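Translation initiation factor eIF2b-like protein (PDB 4ZEM) probably serves as the beta regulatory subunit of eIF2B, the heterodecameric guanine nucleotide exchange factor that acts on eIF2 in translation initiation. Local coordinates at residues W15-I28 against A48-S60. Sequence-based numbering, arbitrary orientation.
Sequences WTKSLRDQSLEASI and AIAQLLRQVVAKS
W15 lays the far rim of its indole on helix 48-59, where CH2 lies 4.0 Å from L52 CB, at the ring edge, and CZ3 comes up to A48 CB. With CG anti to the backbone N (chi1 178°), the ring lies between helix 43-59 and the flank of helix 24-37, where S30, L31 and L34 also touch it. L19 CD1 sits over one of its faces, toward the rim, and L19 CG lies against Q55 CG. Further along, L52 CD2 packs 3.7 Å from I28 CG1, the two side chains crossing at about a right angle. L24 closes this apolar row, its CD1 3.8 Å from V56 CG2 and its CD2 beside S60 CB. Helices 24-28 and 48-59 run antiparallel at 165°, their axes 10.3 Å apart, as neighbours in the N-terminal helical bundle of this eIF2B alpha/beta/delta family member; helix 65-82 also packs against L52 and V56. Among polar contacts, W15 NE1 gives S27 O a nearly straight hydrogen bond (2.9 Å) in the indole plane, fastening the helix of W15 to the next one. Were W15 replaced by an alanine, a gap beside L52 and L19 CD1 would be likely to open and S27 O would lose its indole donor. The extended K59 chain brings NZ to the 19-22 turn, where it bonds R20 O weakly at 3.3 Å and lies doubtfully close to Q22 O. S23 OG caps helix 24-28 by accepting from A26 N. R20 NH2 lies near R54 NH1 despite like charge, the guanidinium planes 73° apart; E168 offers R54 a long, weak ion pair.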
loop_
_atom_site.group_PDB
_atom_site.type_symbol
_atom_site.label_atom_id
_atom_site.label_comp_id
_atom_site.label_asym_id
_atom_site.label_seq_id
_atom_site.Cartn_x
_atom_site.Cartn_y
_atom_site.Cartn_z
ATOM N N TRP A 15 1.595 13.514 -15.733
ATOM C CA TRP A 15 2.679 12.537 -15.755
ATOM C C TRP A 15 2.191 11.199 -16.303
ATOM O O TRP A 15 2.898 10.528 -17.054
ATOM C CB TRP A 15 3.265 12.346 -14.352
ATOM C CG TRP A 15 4.357 11.314 -14.283
ATOM C CD1 TRP A 15 5.686 11.516 -14.507
ATOM C CD2 TRP A 15 4.214 9.921 -13.959
ATOM N NE1 TRP A 15 6.380 10.340 -14.350
ATOM C CE2 TRP A 15 5.501 9.345 -14.012
ATOM C CE3 TRP A 15 3.124 9.108 -13.626
ATOM C CZ2 TRP A 15 5.729 7.995 -13.748
ATOM C CZ3 TRP A 15 3.352 7.765 -13.365
ATOM C CH2 TRP A 15 4.646 7.222 -13.427
ATOM N N THR A 16 0.974 10.825 -15.924
ATOM C CA THR A 16 0.396 9.542 -16.311
ATOM C C THR A 16 0.180 9.359 -17.818
ATOM O O THR A 16 0.390 8.262 -18.340
ATOM C CB THR A 16 -0.946 9.312 -15.587
ATOM O OG1 THR A 16 -0.750 9.448 -14.175
ATOM C CG2 THR A 16 -1.482 7.918 -15.875
ATOM N N LYS A 17 -0.226 10.408 -18.529
ATOM C CA LYS A 17 -0.495 10.236 -19.958
ATOM C C LYS A 17 0.637 10.685 -20.877
ATOM O O LYS A 17 0.510 10.618 -22.101
ATOM C CB LYS A 17 -1.781 10.959 -20.364
ATOM C CG LYS A 17 -2.869 9.995 -20.804
ATOM C CD LYS A 17 -2.317 9.028 -21.854
ATOM C CE LYS A 17 -3.414 8.362 -22.664
ATOM N NZ LYS A 17 -4.230 9.358 -23.414
ATOM N N SER A 18 1.740 11.133 -20.298
ATOM C CA SER A 18 2.953 11.305 -21.075
ATOM C C SER A 18 3.761 10.019 -21.009
ATOM O O SER A 18 4.713 9.836 -21.752
ATOM C CB SER A 18 3.771 12.487 -20.559
ATOM O OG SER A 18 3.730 12.551 -19.145
ATOM N N LEU A 19 3.333 9.116 -20.134
ATOM C CA LEU A 19 4.071 7.892 -19.832
ATOM C C LEU A 19 4.409 7.056 -21.072
ATOM O O LEU A 19 5.554 6.634 -21.260
ATOM C CB LEU A 19 3.256 7.059 -18.840
ATOM C CG LEU A 19 3.993 6.151 -17.867
ATOM C CD1 LEU A 19 4.909 6.977 -16.987
ATOM C CD2 LEU A 19 2.985 5.396 -17.023
ATOM N N ARG A 20 3.408 6.822 -21.913
ATOM C CA ARG A 20 3.537 5.892 -23.032
ATOM C C ARG A 20 4.191 6.528 -24.262
ATOM O O ARG A 20 4.701 5.823 -25.132
ATOM C CB ARG A 20 2.173 5.287 -23.377
ATOM C CG ARG A 20 1.894 4.005 -22.584
ATOM C CD ARG A 20 0.533 3.994 -21.909
ATOM N NE ARG A 20 0.567 3.210 -20.676
ATOM C CZ ARG A 20 -0.205 3.440 -19.618
ATOM N NH1 ARG A 20 -1.085 4.431 -19.641
ATOM N NH2 ARG A 20 -0.106 2.675 -18.539
ATOM N N ASP A 21 4.175 7.857 -24.331
ATOM C CA ASP A 21 4.870 8.580 -25.399
ATOM C C ASP A 21 5.955 9.530 -24.897
ATOM O O ASP A 21 6.168 10.603 -25.467
ATOM C CB ASP A 21 3.874 9.376 -26.251
ATOM C CG ASP A 21 2.883 8.487 -26.983
ATOM O OD1 ASP A 21 3.333 7.595 -27.736
ATOM O OD2 ASP A 21 1.659 8.689 -26.824
ATOM N N GLN A 22 6.568 9.174 -23.776
ATOM C CA GLN A 22 7.788 9.828 -23.312
ATOM C C GLN A 22 8.928 8.814 -23.260
ATOM O O GLN A 22 8.681 7.607 -23.280
ATOM C CB GLN A 22 7.562 10.480 -21.963
ATOM C CG GLN A 22 8.517 11.580 -21.634
ATOM C CD GLN A 22 8.111 12.279 -20.364
ATOM O OE1 GLN A 22 7.702 11.641 -19.394
ATOM N NE2 GLN A 22 8.165 13.605 -20.378
ATOM N N SER A 23 10.172 9.276 -23.194
ATOM C CA SER A 23 11.260 8.320 -23.058
ATOM C C SER A 23 11.274 7.806 -21.624
ATOM O O SER A 23 10.788 8.479 -20.715
ATOM C CB SER A 23 12.599 8.966 -23.390
ATOM O OG SER A 23 13.140 9.608 -22.245
ATOM N N LEU A 24 11.812 6.605 -21.432
ATOM C CA LEU A 24 11.690 5.906 -20.158
ATOM C C LEU A 24 12.375 6.738 -19.082
ATOM O O LEU A 24 11.831 6.952 -17.995
ATOM C CB LEU A 24 12.298 4.504 -20.241
ATOM C CG LEU A 24 12.537 3.751 -18.934
ATOM C CD1 LEU A 24 11.244 3.639 -18.125
ATOM C CD2 LEU A 24 13.113 2.382 -19.230
ATOM N N GLU A 25 13.558 7.240 -19.422
ATOM C CA GLU A 25 14.372 8.008 -18.492
ATOM C C GLU A 25 13.690 9.316 -18.122
ATOM O O GLU A 25 13.770 9.768 -16.979
ATOM C CB GLU A 25 15.765 8.268 -19.082
ATOM C CG GLU A 25 16.702 8.981 -18.115
ATOM C CD GLU A 25 17.120 8.101 -16.937
ATOM O OE1 GLU A 25 16.864 6.874 -16.968
ATOM O OE2 GLU A 25 17.694 8.643 -15.971
ATOM N N ALA A 26 13.020 9.923 -19.093
ATOM C CA ALA A 26 12.260 11.131 -18.827
ATOM C C ALA A 26 11.099 10.859 -17.858
ATOM O O ALA A 26 10.863 11.645 -16.942
ATOM C CB ALA A 26 11.750 11.729 -20.126
ATOM N N SER A 27 10.392 9.745 -18.046
ATOM C CA SER A 27 9.296 9.370 -17.145
ATOM C C SER A 27 9.781 9.123 -15.720
ATOM O O SER A 27 9.161 9.580 -14.759
ATOM C CB SER A 27 8.564 8.122 -17.651
ATOM O OG SER A 27 8.088 8.289 -18.974
ATOM N N ILE A 28 10.894 8.407 -15.592
ATOM C CA ILE A 28 11.469 8.106 -14.286
ATOM C C ILE A 28 11.867 9.403 -13.590
ATOM O O ILE A 28 11.571 9.600 -12.415
ATOM C CB ILE A 28 12.707 7.178 -14.395
ATOM C CG1 ILE A 28 12.346 5.861 -15.088
ATOM C CG2 ILE A 28 13.291 6.895 -13.016
ATOM C CD1 ILE A 28 13.527 4.905 -15.246
ATOM N N ALA A 48 1.633 4.981 -8.904
ATOM C CA ALA A 48 2.608 5.631 -9.777
ATOM C C ALA A 48 3.837 4.745 -9.961
ATOM O O ALA A 48 4.366 4.636 -11.064
ATOM C CB ALA A 48 3.006 6.996 -9.224
ATOM N N ILE A 49 4.274 4.101 -8.883
ATOM C CA ILE A 49 5.411 3.191 -8.950
ATOM C C ILE A 49 5.102 2.005 -9.867
ATOM O O ILE A 49 5.922 1.629 -10.707
ATOM C CB ILE A 49 5.802 2.667 -7.555
ATOM C CG1 ILE A 49 6.162 3.833 -6.632
ATOM C CG2 ILE A 49 6.969 1.697 -7.657
ATOM C CD1 ILE A 49 7.324 4.674 -7.133
ATOM N N ALA A 50 3.905 1.445 -9.722
ATOM C CA ALA A 50 3.488 0.306 -10.538
ATOM C C ALA A 50 3.481 0.660 -12.031
ATOM O O ALA A 50 3.940 -0.115 -12.867
ATOM C CB ALA A 50 2.105 -0.186 -10.096
ATOM N N GLN A 51 2.967 1.839 -12.357
ATOM C CA GLN A 51 2.919 2.288 -13.742
ATOM C C GLN A 51 4.305 2.546 -14.328
ATOM O O GLN A 51 4.569 2.218 -15.492
ATOM C CB GLN A 51 2.054 3.546 -13.854
ATOM C CG GLN A 51 0.589 3.238 -14.085
ATOM C CD GLN A 51 -0.296 4.453 -13.963
ATOM O OE1 GLN A 51 -0.073 5.314 -13.113
ATOM N NE2 GLN A 51 -1.309 4.534 -14.816
ATOM N N LEU A 52 5.183 3.147 -13.531
ATOM C CA LEU A 52 6.547 3.415 -13.973
ATOM C C LEU A 52 7.295 2.095 -14.184
ATOM O O LEU A 52 8.021 1.938 -15.169
ATOM C CB LEU A 52 7.277 4.311 -12.962
ATOM C CG LEU A 52 8.666 4.875 -13.308
ATOM C CD1 LEU A 52 9.805 3.868 -13.102
ATOM C CD2 LEU A 52 8.680 5.445 -14.723
ATOM N N LEU A 53 7.123 1.157 -13.253
ATOM C CA LEU A 53 7.780 -0.144 -13.351
ATOM C C LEU A 53 7.282 -0.912 -14.573
ATOM O O LEU A 53 8.046 -1.631 -15.220
ATOM C CB LEU A 53 7.561 -0.961 -12.078
ATOM C CG LEU A 53 8.306 -0.436 -10.847
ATOM C CD1 LEU A 53 8.204 -1.424 -9.692
ATOM C CD2 LEU A 53 9.767 -0.130 -11.183
ATOM N N ARG A 54 6.004 -0.740 -14.897
ATOM C CA ARG A 54 5.439 -1.346 -16.096
ATOM C C ARG A 54 6.137 -0.823 -17.352
ATOM O O ARG A 54 6.396 -1.575 -18.296
ATOM C CB ARG A 54 3.942 -1.074 -16.185
ATOM C CG ARG A 54 3.240 -1.869 -17.271
ATOM C CD ARG A 54 1.756 -1.562 -17.302
ATOM N NE ARG A 54 1.093 -2.217 -18.420
ATOM C CZ ARG A 54 0.856 -1.635 -19.590
ATOM N NH1 ARG A 54 1.224 -0.377 -19.794
ATOM N NH2 ARG A 54 0.245 -2.312 -20.553
ATOM N N GLN A 55 6.449 0.467 -17.347
ATOM C CA GLN A 55 7.112 1.092 -18.480
ATOM C C GLN A 55 8.576 0.663 -18.548
ATOM O O GLN A 55 9.158 0.572 -19.630
ATOM C CB GLN A 55 7.024 2.614 -18.370
ATOM C CG GLN A 55 5.700 3.193 -18.807
ATOM C CD GLN A 55 5.337 2.838 -20.234
ATOM O OE1 GLN A 55 6.182 2.861 -21.129
ATOM N NE2 GLN A 55 4.067 2.511 -20.454
ATOM N N VAL A 56 9.160 0.385 -17.386
ATOM C CA VAL A 56 10.511 -0.161 -17.318
ATOM C C VAL A 56 10.555 -1.545 -17.960
ATOM O O VAL A 56 11.449 -1.844 -18.745
ATOM C CB VAL A 56 11.010 -0.238 -15.858
ATOM C CG1 VAL A 56 12.299 -1.029 -15.762
ATOM C CG2 VAL A 56 11.192 1.158 -15.292
ATOM N N VAL A 57 9.569 -2.376 -17.642
ATOM C CA VAL A 57 9.469 -3.704 -18.238
ATOM C C VAL A 57 9.304 -3.579 -19.750
ATOM O O VAL A 57 9.922 -4.314 -20.516
ATOM C CB VAL A 57 8.299 -4.516 -17.643
ATOM C CG1 VAL A 57 8.118 -5.827 -18.396
ATOM C CG2 VAL A 57 8.543 -4.781 -16.165
ATOM N N ALA A 58 8.471 -2.634 -20.168
ATOM C CA ALA A 58 8.170 -2.432 -21.582
ATOM C C ALA A 58 9.308 -1.817 -22.404
ATOM O O ALA A 58 9.612 -2.294 -23.489
ATOM C CB ALA A 58 6.923 -1.570 -21.720
ATOM N N LYS A 59 9.915 -0.745 -21.906
ATOM C CA LYS A 59 10.870 0.020 -22.702
ATOM C C LYS A 59 12.359 -0.215 -22.425
ATOM O O LYS A 59 13.184 0.071 -23.290
ATOM C CB LYS A 59 10.570 1.511 -22.559
ATOM C CG LYS A 59 9.166 1.904 -22.988
ATOM C CD LYS A 59 9.004 3.414 -22.962
ATOM C CE LYS A 59 7.762 3.862 -23.709
ATOM N NZ LYS A 59 7.794 5.327 -23.983
ATOM N N SER A 60 12.723 -0.690 -21.235
ATOM C CA SER A 60 14.143 -0.911 -20.944
ATOM C C SER A 60 14.712 -2.058 -21.793
ATOM O O SER A 60 13.961 -2.869 -22.336
ATOM C CB SER A 60 14.365 -1.179 -19.454
ATOM O OG SER A 60 13.993 -2.499 -19.105
#